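Local atomic coordinates of cytochrome c552 (Thermochromatium tepidum, PDB entry 5ZE8), a protein that probably transfers electrons at low potential through five covalently attached c-type hemes in a thermophilic purple sulfur photosynthetic bacterium. Residues A46-D51 against V200-K205; L321-T326 against L386-P391; T65-P70 against D82-G87. All blocks are in the same frame, centred on the assembly; numbering follows the deposited sequence.

Overall arrangement
Starting from the N terminus, the chain enters interaction 1 at 46-51, where a heme-attachment motif leads into helix 50-57. Interaction 3 opens and closes soon afterwards: 65-70 and 82-87 flank helix 70-79 and meet beside it, close to another heme. This short loop is nested inside the long one that interaction 1 completes only when the hairpin at 200-205 returns to the motif. Interaction 2 follows in series, joining strands 320-328 and 383-391 of two sheets in the C-terminal part. The centres of interactions 1 and 2 lie about 55 Å apart, on opposite sides of the chain's centre. None of the three contacts touches another.

Interaction 1: A46-D51 against V200-K205; sequences ANCHED and VELDGK. With HEC (heme c), chain B.
A CXXCH heme-attachment motif meets a tight beta hairpin here: Leu-202 packs on Asn-47 and Cys-48, the motif's last variable residue and second cysteine. With CG anti to the backbone N (chi1 172°), the leucine sends its CD2 branch toward the motif, 3.7 Å from CB of Asn-47. The same methyl sits 3.9 Å from Cys-48 SG, a contact that suits a weakly polar thioether sulfur. Leu-202 is also backed by Ile-207 and Pro-192.

Cys-48 SG is bonded to CAC of heme c (chain B), formerly a vinyl carbon, at 1.9 Å. The next residue, His-49, stands over the porphyrin and coordinates iron through NE2 at 2.1 Å. His-195, the other axial ligand, lies a few residues before strand 200-202, so the hairpin follows closely on a heme ligand.

The hairpin turns sharply through a type I' turn, closed by a bond from Lys-205 N to Leu-202 O of 2.8 Å. Asp-203 and Gly-204 both have positive phi, a shape that glycine adopts easily. Lys-205 bends near its end and crosses the Asn-47 side chain at about a right angle, at the exposed margin of the contact. Covalent thioether, neighbouring histidine ligand and a second histidine from a distant loop are together typical of a bis-histidine site in a multiheme cytochrome c.

Interaction 2: L321-T326 against L386-P391; sequences LYLKLT and LNYEIP
Leu-323 and Leu-325 meet Tyr-388 in a face-to-face packing of two beta sheets. Strand 320-328 runs through the larger antiparallel sheet, while strand 383-391 is the outermost strand of a three-stranded one. The two segments lie 10.1 Å apart at the closest approach of their axes, too far for backbone pairing, and their directions differ by 28°, as in an aligned beta sandwich.

Leucines suit the larger sheet's inner surface because their branched ends fill the space between layers. Leu-325 runs beside Tyr-388, pointing the other way, its CD2 methyl resting 3.5 Å from ring atom CD2 in an oblique approach. Leu-323 points back toward the tyrosine and brings its CD2 within 4.1 Å of ring atom CE2 and 4.0 Å of OH. Leu-386 is modelled in two conformers, and its touch on the same Leu-323 methyl is less certain.

The tyrosine leaves its strand with CG anti to the carbonyl carbon (chi1 -69°), which lays the ring alongside both leucines. Its hydroxyl, beside the Leu-323 methyl, hydrogen-bonds to Asp-347 OD2. Replacing Tyr-388 with alanine is likely to open a gap beside Leu-325 and leave the Asp-347 carboxylate without its hydroxyl partner. Ile-390, farther along the strand, continues the apolar layer against Val-398 and Trp-336.

No hydrogen bond joins the two segments, which implies that their cohesion comes from apolar contact, with the tyrosine hydroxyl satisfied by Asp-347.

Interaction 3: T65-P70 against D82-G87; sequences TALSDP and DPTAEG. With HEC (heme c), chain E.
Leu-67 places CG anti to its own carbonyl carbon (chi1 -60°), and with CD1 extended away from CA (chi2 175°) the other branch, CD2, is turned onto Pro-83. That methyl lies 3.7 Å from Pro-83 CG and 4.1 Å from CG2 of Thr-84. The leucine and the proline ring meet at a slant, while Ala-66 approaches the same ring with its CB 3.9 Å from Pro-83 CB. Alanine is small enough to let the two backbones come near, the CA atoms of Ala-66 and Pro-83 being 6.2 Å apart.

Each loop holds its own shape. In an ST turn Thr-65 OG1 accepts from Leu-67 N at 3.1 Å, and Thr-65 O takes the backbone N-H groups of both Ser-68 and Asp-69. Pro-83 occupies the second position of the type I turn from Asp-82 to Ala-85, where its ring-restricted phi fits well. Tyr-76 of helix 70-79, between the two loops, touches both Ala-66 and Pro-83.

Asp-69 serves as the N-cap of that helix, its OD1 accepting from Ile-71 N. It also lines the pockets of two hemes, and its OD2 lies 2.6 Å from propionate oxygen O2D of heme c (chain E), a separation suggesting that one of the two acids probably holds a proton.

Between the two segments the chemistry is purely apolar and lies near the surface, so the loops at the two ends of helix 70-79 meet here through hydrocarbon packing, whereas helix capping and the approach to a propionate fall to Asp-69.

Interaction 1: A46-D51 against V200-K205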
loop_
_atom_site.group_PDB
_atom_site.type_symbol
_atom_site.label_atom_id
_atom_site.label_comp_id
_atom_site.label_asym_id
_atom_site.label_seq_id
_atom_site.Cartn_x
_atom_site.Cartn_y
_atom_site.Cartn_z
ATOM N N ALA A 46 3.395 -3.309 -23.559
ATOM C CA ALA A 46 2.410 -2.330 -23.887
ATOM C C ALA A 46 2.034 -2.411 -25.332
ATOM O O ALA A 46 0.944 -2.004 -25.649
ATOM C CB ALA A 46 2.922 -0.929 -23.645
ATOM N N ASN A 47 2.871 -3.007 -26.152
ATOM C CA ASN A 47 2.444 -3.202 -27.566
ATOM C C ASN A 47 1.166 -3.956 -27.741
ATOM O O ASN A 47 0.426 -3.656 -28.681
ATOM C CB ASN A 47 3.538 -3.879 -28.329
ATOM C CG ASN A 47 4.704 -2.972 -28.609
ATOM O OD1 ASN A 47 5.832 -3.362 -28.435
ATOM N ND2 ASN A 47 4.424 -1.764 -29.087
ATOM N N CYS A 48 0.875 -4.964 -26.876
ATOM C CA CYS A 48 -0.300 -5.796 -26.935
ATOM C C CYS A 48 -1.215 -5.744 -25.700
ATOM O O CYS A 48 -2.241 -6.397 -25.699
ATOM C CB CYS A 48 0.146 -7.214 -27.190
ATOM S SG CYS A 48 1.185 -7.366 -28.656
ATOM N N HIS A 49 -0.812 -5.055 -24.619
ATOM C CA HIS A 49 -1.594 -5.029 -23.373
ATOM C C HIS A 49 -1.660 -3.522 -22.975
ATOM O O HIS A 49 -1.334 -3.141 -21.849
ATOM C CB HIS A 49 -0.833 -5.808 -22.262
ATOM C CG HIS A 49 -0.725 -7.253 -22.549
ATOM N ND1 HIS A 49 -1.831 -8.071 -22.697
ATOM C CD2 HIS A 49 0.346 -8.018 -22.846
ATOM C CE1 HIS A 49 -1.418 -9.295 -22.951
ATOM N NE2 HIS A 49 -0.094 -9.304 -23.038
ATOM N N GLU A 50 -2.044 -2.642 -23.912
ATOM C CA GLU A 50 -2.069 -1.242 -23.636
ATOM C C GLU A 50 -2.986 -0.835 -22.450
ATOM O O GLU A 50 -2.631 0.033 -21.675
ATOM C CB GLU A 50 -2.476 -0.452 -24.938
ATOM C CG GLU A 50 -2.464 1.069 -24.814
ATOM C CD GLU A 50 -1.374 1.742 -25.618
ATOM O OE1 GLU A 50 -0.163 1.369 -25.448
ATOM O OE2 GLU A 50 -1.770 2.637 -26.428
ATOM N N ASP A 51 -4.152 -1.436 -22.333
ATOM C CA ASP A 51 -5.055 -1.128 -21.304
ATOM C C ASP A 51 -4.479 -1.418 -19.904
ATOM O O ASP A 51 -4.526 -0.584 -19.004
ATOM C CB ASP A 51 -6.408 -1.782 -21.530
ATOM C CG ASP A 51 -7.146 -1.223 -22.796
ATOM O OD1 ASP A 51 -6.934 -0.061 -23.142
ATOM O OD2 ASP A 51 -7.885 -1.966 -23.473
ATOM N N VAL A 200 7.275 -13.662 -32.715
ATOM C CA VAL A 200 6.230 -13.305 -33.626
ATOM C C VAL A 200 6.531 -11.965 -34.218
ATOM O O VAL A 200 7.314 -11.212 -33.727
ATOM C CB VAL A 200 4.809 -13.373 -32.994
ATOM C CG1 VAL A 200 4.507 -14.805 -32.541
ATOM C CG2 VAL A 200 4.618 -12.399 -31.830
ATOM N N GLU A 201 5.942 -11.679 -35.378
ATOM C CA GLU A 201 6.024 -10.339 -35.963
ATOM C C GLU A 201 4.841 -9.537 -35.597
ATOM O O GLU A 201 3.691 -10.019 -35.694
ATOM C CB GLU A 201 6.054 -10.420 -37.497
ATOM C CG GLU A 201 7.249 -11.177 -37.997
ATOM C CD GLU A 201 8.505 -10.402 -37.711
ATOM O OE1 GLU A 201 9.426 -10.952 -37.027
ATOM O OE2 GLU A 201 8.530 -9.206 -38.135
ATOM N N LEU A 202 5.065 -8.298 -35.185
ATOM C CA LEU A 202 3.939 -7.419 -34.923
ATOM C C LEU A 202 4.236 -6.098 -35.654
ATOM O O LEU A 202 5.305 -5.496 -35.389
ATOM C CB LEU A 202 3.824 -7.128 -33.429
ATOM C CG LEU A 202 2.814 -6.075 -32.989
ATOM C CD1 LEU A 202 1.439 -6.670 -33.034
ATOM C CD2 LEU A 202 3.168 -5.670 -31.563
ATOM N N ASP A 203 3.371 -5.657 -36.571
ATOM C CA ASP A 203 3.616 -4.295 -37.191
ATOM C C ASP A 203 5.040 -4.162 -37.798
ATOM O O ASP A 203 5.765 -3.145 -37.602
ATOM C CB ASP A 203 3.414 -3.203 -36.096
ATOM C CG ASP A 203 1.969 -2.678 -35.994
ATOM O OD1 ASP A 203 1.101 -3.385 -35.416
ATOM O OD2 ASP A 203 1.705 -1.515 -36.456
ATOM N N GLY A 204 5.497 -5.214 -38.464
ATOM C CA GLY A 204 6.849 -5.278 -38.975
ATOM C C GLY A 204 8.029 -5.494 -38.029
ATOM O O GLY A 204 9.175 -5.552 -38.473
ATOM N N LYS A 205 7.806 -5.560 -36.719
ATOM C CA LYS A 205 8.878 -5.607 -35.721
ATOM C C LYS A 205 8.881 -7.031 -35.135
ATOM O O LYS A 205 7.817 -7.614 -34.942
ATOM C CB LYS A 205 8.517 -4.580 -34.647
ATOM C CG LYS A 205 9.621 -4.210 -33.685
ATOM C CD LYS A 205 9.296 -2.929 -32.911
ATOM C CE LYS A 205 8.153 -3.050 -31.882
ATOM N NZ LYS A 205 8.633 -3.020 -30.464
HETATM FE FE HEC B . 1.004 -11.035 -23.373
HETATM C CHA HEC B . -1.839 -12.824 -22.654
HETATM C CHB HEC B . 1.834 -10.973 -20.056
HETATM C CHC HEC B . 3.803 -9.163 -24.062
HETATM C CHD HEC B . 0.173 -10.941 -26.681
HETATM N NA HEC B . 0.214 -11.801 -21.698
HETATM C C1A HEC B . -0.968 -12.525 -21.626
HETATM C C2A HEC B . -1.222 -12.923 -20.281
HETATM C C3A HEC B . -0.206 -12.377 -19.522
HETATM C C4A HEC B . 0.709 -11.705 -20.396
HETATM C CMA HEC B . 0.003 -12.531 -18.022
HETATM C CAA HEC B . -2.439 -13.657 -19.790
HETATM C CBA HEC B . -2.495 -15.152 -20.129
HETATM C CGA HEC B . -3.658 -15.678 -19.301
HETATM O O1A HEC B . -4.814 -15.538 -19.713
HETATM O O2A HEC B . -3.486 -16.371 -18.278
HETATM N NB HEC B . 2.536 -10.237 -22.255
HETATM C C1B HEC B . 2.660 -10.321 -20.900
HETATM C C2B HEC B . 3.804 -9.599 -20.513
HETATM C C3B HEC B . 4.393 -9.036 -21.591
HETATM C C4B HEC B . 3.547 -9.508 -22.720
HETATM C CMB HEC B . 4.166 -9.480 -19.003
HETATM C CAB HEC B . 5.723 -8.348 -21.687
HETATM C CBB HEC B . 6.869 -8.979 -21.088
HETATM N NC HEC B . 1.825 -10.234 -25.080
HETATM C C1C HEC B . 3.004 -9.501 -25.119
HETATM C C2C HEC B . 3.193 -8.999 -26.441
HETATM C C3C HEC B . 2.126 -9.448 -27.217
HETATM C C4C HEC B . 1.309 -10.245 -26.366
HETATM C CMC HEC B . 4.295 -8.016 -26.791
HETATM C CAC HEC B . 1.801 -9.199 -28.670
HETATM C CBC HEC B . 2.785 -9.201 -29.629
HETATM N ND HEC B . -0.484 -11.711 -24.396
HETATM C C1D HEC B . -0.643 -11.577 -25.767
HETATM C C2D HEC B . -1.888 -12.189 -26.178
HETATM C C3D HEC B . -2.453 -12.719 -25.087
HETATM C C4D HEC B . -1.535 -12.405 -23.950
HETATM C CMD HEC B . -2.462 -12.245 -27.597
HETATM C CAD HEC B . -3.798 -13.396 -24.994
HETATM C CBD HEC B . -4.909 -12.426 -24.593
HETATM C CGD HEC B . -4.972 -11.013 -25.088
HETATM O O1D HEC B . -5.361 -10.801 -26.281
HETATM O O2D HEC B . -4.663 -10.077 -24.286
#

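Interaction 2: L321-T326 against L386-P391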
loop_
_atom_site.group_PDB
_atom_site.type_symbol
_atom_site.label_atom_id
_atom_site.label_comp_id
_atom_site.label_asym_id
_atom_site.label_seq_id
_atom_site.Cartn_x
_atom_site.Cartn_y
_atom_site.Cartn_z
ATOM N N LEU A 321 -5.159 8.158 10.335
ATOM C CA LEU A 321 -6.394 8.937 10.145
ATOM C C LEU A 321 -6.688 9.753 11.360
ATOM O O LEU A 321 -6.222 9.457 12.496
ATOM C CB LEU A 321 -7.598 8.029 9.997
ATOM C CG LEU A 321 -7.470 6.637 9.418
ATOM C CD1 LEU A 321 -8.758 5.822 9.510
ATOM C CD2 LEU A 321 -6.984 6.755 7.998
ATOM N N TYR A 322 -7.525 10.765 11.165
ATOM C CA TYR A 322 -8.057 11.458 12.335
ATOM C C TYR A 322 -9.436 11.970 12.036
ATOM O O TYR A 322 -9.704 12.257 10.892
ATOM C CB TYR A 322 -7.155 12.576 12.812
ATOM C CG TYR A 322 -6.829 13.731 11.917
ATOM C CD1 TYR A 322 -7.703 14.790 11.763
ATOM C CD2 TYR A 322 -5.654 13.795 11.170
ATOM C CE1 TYR A 322 -7.393 15.866 10.939
ATOM C CE2 TYR A 322 -5.305 14.886 10.389
ATOM C CZ TYR A 322 -6.217 15.911 10.239
ATOM O OH TYR A 322 -5.911 16.972 9.428
ATOM N N LEU A 323 -10.256 12.055 13.114
ATOM C CA LEU A 323 -11.621 12.521 13.069
ATOM C C LEU A 323 -11.651 13.960 13.572
ATOM O O LEU A 323 -11.131 14.232 14.607
ATOM C CB LEU A 323 -12.507 11.683 13.950
ATOM C CG LEU A 323 -13.857 12.302 14.303
ATOM C CD1 LEU A 323 -14.754 12.349 13.026
ATOM C CD2 LEU A 323 -14.506 11.476 15.330
ATOM N N LYS A 324 -12.258 14.858 12.819
ATOM C CA LYS A 324 -12.630 16.188 13.315
ATOM C C LYS A 324 -14.149 16.265 13.404
ATOM O O LYS A 324 -14.806 16.088 12.423
ATOM C CB LYS A 324 -12.144 17.236 12.384
ATOM C CG LYS A 324 -10.660 17.318 12.287
ATOM C CD LYS A 324 -10.022 17.996 13.515
ATOM C CE LYS A 324 -10.226 19.508 13.585
ATOM N NZ LYS A 324 -9.677 20.221 12.437
ATOM N N LEU A 325 -14.651 16.596 14.566
ATOM C CA LEU A 325 -16.060 16.759 14.816
ATOM C C LEU A 325 -16.262 18.165 15.368
ATOM O O LEU A 325 -15.642 18.565 16.351
ATOM C CB LEU A 325 -16.637 15.755 15.808
ATOM C CG LEU A 325 -18.131 15.659 16.093
ATOM C CD1 LEU A 325 -18.796 15.207 14.781
ATOM C CD2 LEU A 325 -18.424 14.688 17.228
ATOM N N THR A 326 -17.153 18.895 14.709
ATOM C CA THR A 326 -17.237 20.351 14.968
ATOM C C THR A 326 -18.716 20.722 15.021
ATOM O O THR A 326 -19.470 20.304 14.214
ATOM C CB THR A 326 -16.523 21.173 13.900
ATOM O OG1 THR A 326 -15.163 20.728 13.661
ATOM C CG2 THR A 326 -16.457 22.672 14.255
ATOM N N LEU A 386 -17.637 6.274 18.408
ATOM C CA LEU A 386 -17.129 7.304 19.306
ATOM C C LEU A 386 -18.244 8.246 19.692
ATOM O O LEU A 386 -18.905 8.813 18.814
ATOM C CB LEU A 386 -15.988 8.106 18.665
ATOM C CG LEU A 386 -14.721 7.349 18.253
ATOM C CD1 LEU A 386 -13.672 8.342 17.774
ATOM C CD2 LEU A 386 -14.152 6.491 19.379
ATOM N N ASN A 387 -18.376 8.452 21.005
ATOM C CA ASN A 387 -19.408 9.275 21.614
ATOM C C ASN A 387 -18.888 10.584 22.097
ATOM O O ASN A 387 -17.858 10.675 22.786
ATOM C CB ASN A 387 -20.057 8.529 22.765
ATOM C CG ASN A 387 -20.631 7.205 22.322
ATOM O OD1 ASN A 387 -21.654 7.170 21.645
ATOM N ND2 ASN A 387 -19.950 6.096 22.673
ATOM N N TYR A 388 -19.619 11.629 21.729
ATOM C CA TYR A 388 -19.302 12.929 22.251
ATOM C C TYR A 388 -20.498 13.623 22.882
ATOM O O TYR A 388 -21.630 13.369 22.488
ATOM C CB TYR A 388 -18.766 13.768 21.110
ATOM C CG TYR A 388 -17.413 13.307 20.639
ATOM C CD1 TYR A 388 -16.250 13.786 21.203
ATOM C CD2 TYR A 388 -17.289 12.417 19.575
ATOM C CE1 TYR A 388 -14.979 13.394 20.674
ATOM C CE2 TYR A 388 -16.068 12.003 19.113
ATOM C CZ TYR A 388 -14.913 12.463 19.655
ATOM O OH TYR A 388 -13.642 12.021 19.203
ATOM N N GLU A 389 -20.228 14.481 23.866
ATOM C CA GLU A 389 -21.267 15.296 24.512
ATOM C C GLU A 389 -20.977 16.771 24.232
ATOM O O GLU A 389 -19.986 17.336 24.677
ATOM C CB GLU A 389 -21.296 14.968 25.984
ATOM C CG GLU A 389 -21.671 13.508 26.282
ATOM C CD GLU A 389 -23.158 13.248 26.436
ATOM O OE1 GLU A 389 -23.503 12.210 27.038
ATOM O OE2 GLU A 389 -24.005 14.076 26.017
ATOM N N ILE A 390 -21.812 17.337 23.411
ATOM C CA ILE A 390 -21.595 18.681 22.867
ATOM C C ILE A 390 -22.588 19.659 23.579
ATOM O O ILE A 390 -23.781 19.466 23.497
ATOM C CB ILE A 390 -21.842 18.776 21.331
ATOM C CG1 ILE A 390 -20.877 17.805 20.568
ATOM C CG2 ILE A 390 -21.572 20.207 20.852
ATOM C CD1 ILE A 390 -21.150 17.747 19.104
ATOM N N PRO A 391 -22.069 20.749 24.154
ATOM C CA PRO A 391 -23.017 21.742 24.704
ATOM C C PRO A 391 -23.979 22.225 23.600
ATOM O O PRO A 391 -23.551 22.561 22.450
ATOM C CB PRO A 391 -22.093 22.860 25.214
ATOM C CG PRO A 391 -20.735 22.241 25.300
ATOM C CD PRO A 391 -20.654 21.151 24.317
#

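Interaction 3: T65-P70 against D82-G87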
loop_
_atom_site.group_PDB
_atom_site.type_symbol
_atom_site.label_atom_id
_atom_site.label_comp_id
_atom_site.label_asym_id
_atom_site.label_seq_id
_atom_site.Cartn_x
_atom_site.Cartn_y
_atom_site.Cartn_z
ATOM N N THR A 65 10.298 3.144 -6.987
ATOM C CA THR A 65 11.701 3.311 -6.680
ATOM C C THR A 65 11.925 4.671 -6.058
ATOM O O THR A 65 11.120 5.579 -6.166
ATOM C CB THR A 65 12.656 3.133 -7.853
ATOM O OG1 THR A 65 12.596 4.354 -8.601
ATOM C CG2 THR A 65 12.326 1.944 -8.725
ATOM N N ALA A 66 13.116 4.796 -5.447
ATOM C CA ALA A 66 13.541 6.065 -4.927
ATOM C C ALA A 66 13.678 7.179 -5.922
ATOM O O ALA A 66 13.655 8.354 -5.518
ATOM C CB ALA A 66 14.787 5.843 -4.154
ATOM N N LEU A 67 13.723 6.860 -7.206
ATOM C CA LEU A 67 13.694 7.854 -8.304
ATOM C C LEU A 67 12.336 8.406 -8.538
ATOM O O LEU A 67 12.203 9.550 -8.998
ATOM C CB LEU A 67 14.279 7.216 -9.569
ATOM C CG LEU A 67 15.738 6.744 -9.408
ATOM C CD1 LEU A 67 16.169 6.036 -10.649
ATOM C CD2 LEU A 67 16.634 7.944 -9.075
ATOM N N SER A 68 11.301 7.611 -8.299
ATOM C CA SER A 68 9.932 7.989 -8.736
ATOM C C SER A 68 8.944 8.312 -7.644
ATOM O O SER A 68 7.888 8.881 -7.976
ATOM C CB SER A 68 9.271 6.910 -9.586
ATOM O OG SER A 68 9.967 6.689 -10.785
ATOM N N ASP A 69 9.209 7.918 -6.426
ATOM C CA ASP A 69 8.309 8.233 -5.333
ATOM C C ASP A 69 9.131 9.129 -4.379
ATOM O O ASP A 69 10.073 8.645 -3.730
ATOM C CB ASP A 69 7.933 6.949 -4.581
ATOM C CG ASP A 69 7.134 7.228 -3.353
ATOM O OD1 ASP A 69 6.890 8.363 -3.036
ATOM O OD2 ASP A 69 6.789 6.266 -2.640
ATOM N N PRO A 70 8.790 10.410 -4.294
ATOM C CA PRO A 70 9.616 11.269 -3.455
ATOM C C PRO A 70 9.535 10.992 -1.953
ATOM O O PRO A 70 10.462 11.275 -1.212
ATOM C CB PRO A 70 9.060 12.662 -3.774
ATOM C CG PRO A 70 7.690 12.396 -4.116
ATOM C CD PRO A 70 7.600 11.094 -4.789
ATOM N N ASP A 82 22.423 7.356 -2.245
ATOM C CA ASP A 82 22.006 7.823 -3.570
ATOM C C ASP A 82 21.425 6.672 -4.411
ATOM O O ASP A 82 22.116 5.687 -4.640
ATOM C CB ASP A 82 23.231 8.362 -4.267
ATOM C CG ASP A 82 22.961 9.094 -5.526
ATOM O OD1 ASP A 82 21.991 8.819 -6.289
ATOM O OD2 ASP A 82 23.788 10.055 -5.792
ATOM N N PRO A 83 20.199 6.807 -4.935
ATOM C CA PRO A 83 19.685 5.747 -5.812
ATOM C C PRO A 83 20.297 5.699 -7.190
ATOM O O PRO A 83 19.997 4.772 -7.935
ATOM C CB PRO A 83 18.202 6.149 -5.974
ATOM C CG PRO A 83 18.185 7.575 -5.692
ATOM C CD PRO A 83 19.229 7.877 -4.716
ATOM N N THR A 84 21.199 6.646 -7.506
ATOM C CA THR A 84 21.928 6.645 -8.775
ATOM C C THR A 84 23.369 6.144 -8.595
ATOM O O THR A 84 24.145 6.245 -9.532
ATOM C CB THR A 84 22.012 8.000 -9.394
ATOM O OG1 THR A 84 22.634 8.856 -8.457
ATOM C CG2 THR A 84 20.648 8.493 -9.734
ATOM N N ALA A 85 23.672 5.548 -7.457
ATOM C CA ALA A 85 25.020 5.028 -7.157
ATOM C C ALA A 85 25.034 3.489 -7.113
ATOM O O ALA A 85 24.157 2.913 -6.448
ATOM C CB ALA A 85 25.563 5.640 -5.899
ATOM N N GLU A 86 26.074 2.862 -7.702
ATOM C CA GLU A 86 26.363 1.441 -7.465
ATOM C C GLU A 86 27.003 1.227 -6.110
ATOM O O GLU A 86 27.614 2.164 -5.520
ATOM C CB GLU A 86 27.259 0.850 -8.585
ATOM C CG GLU A 86 27.442 -0.658 -8.523
ATOM C CD GLU A 86 26.123 -1.437 -8.569
ATOM O OE1 GLU A 86 25.535 -1.665 -7.472
ATOM O OE2 GLU A 86 25.729 -1.813 -9.709
ATOM N N GLY A 87 26.789 0.021 -5.554
ATOM C CA GLY A 87 27.462 -0.406 -4.321
ATOM C C GLY A 87 26.990 0.194 -3.068
ATOM O O GLY A 87 27.645 0.157 -2.018
HETATM FE FE HEC E . 2.023 -3.795 -3.971
HETATM C CHA HEC E . 2.055 -0.489 -3.131
HETATM C CHB HEC E . -1.393 -3.838 -3.717
HETATM C CHC HEC E . 2.011 -7.003 -5.159
HETATM C CHD HEC E . 5.477 -3.932 -3.734
HETATM N NA HEC E . 0.646 -2.434 -3.527
HETATM C C1A HEC E . 0.811 -1.095 -3.209
HETATM C C2A HEC E . -0.455 -0.451 -2.951
HETATM C C3A HEC E . -1.376 -1.441 -3.067
HETATM C C4A HEC E . -0.713 -2.632 -3.523
HETATM C CMA HEC E . -2.894 -1.310 -2.923
HETATM C CAA HEC E . -0.661 0.946 -2.489
HETATM C CBA HEC E . -0.803 1.882 -3.687
HETATM C CGA HEC E . -0.929 3.332 -3.209
HETATM O O1A HEC E . -0.084 3.856 -2.457
HETATM O O2A HEC E . -1.850 4.073 -3.665
HETATM N NB HEC E . 0.553 -5.144 -4.333
HETATM C C1B HEC E . -0.773 -5.018 -4.123
HETATM C C2B HEC E . -1.427 -6.249 -4.428
HETATM C C3B HEC E . -0.497 -7.137 -4.829
HETATM C C4B HEC E . 0.777 -6.401 -4.837
HETATM C CMB HEC E . -2.929 -6.470 -4.279
HETATM C CAB HEC E . -0.654 -8.515 -5.357
HETATM C CBB HEC E . -1.639 -8.631 -6.408
HETATM N NC HEC E . 3.412 -5.150 -4.382
HETATM C C1C HEC E . 3.247 -6.386 -4.854
HETATM C C2C HEC E . 4.519 -7.123 -5.069
HETATM C C3C HEC E . 5.464 -6.254 -4.648
HETATM C C4C HEC E . 4.811 -5.032 -4.220
HETATM C CMC HEC E . 4.666 -8.549 -5.577
HETATM C CAC HEC E . 6.985 -6.433 -4.555
HETATM C CBC HEC E . 7.678 -7.061 -5.601
HETATM N ND HEC E . 3.413 -2.496 -3.512
HETATM C C1D HEC E . 4.786 -2.712 -3.441
HETATM C C2D HEC E . 5.484 -1.487 -3.088
HETATM C C3D HEC E . 4.562 -0.528 -2.947
HETATM C C4D HEC E . 3.253 -1.174 -3.232
HETATM C CMD HEC E . 6.951 -1.435 -2.917
HETATM C CAD HEC E . 4.835 0.937 -2.520
HETATM C CBD HEC E . 5.673 1.705 -3.499
HETATM C CGD HEC E . 5.817 3.154 -3.050
HETATM O O1D HEC E . 4.904 3.787 -2.439
HETATM O O2D HEC E . 6.919 3.723 -3.320
#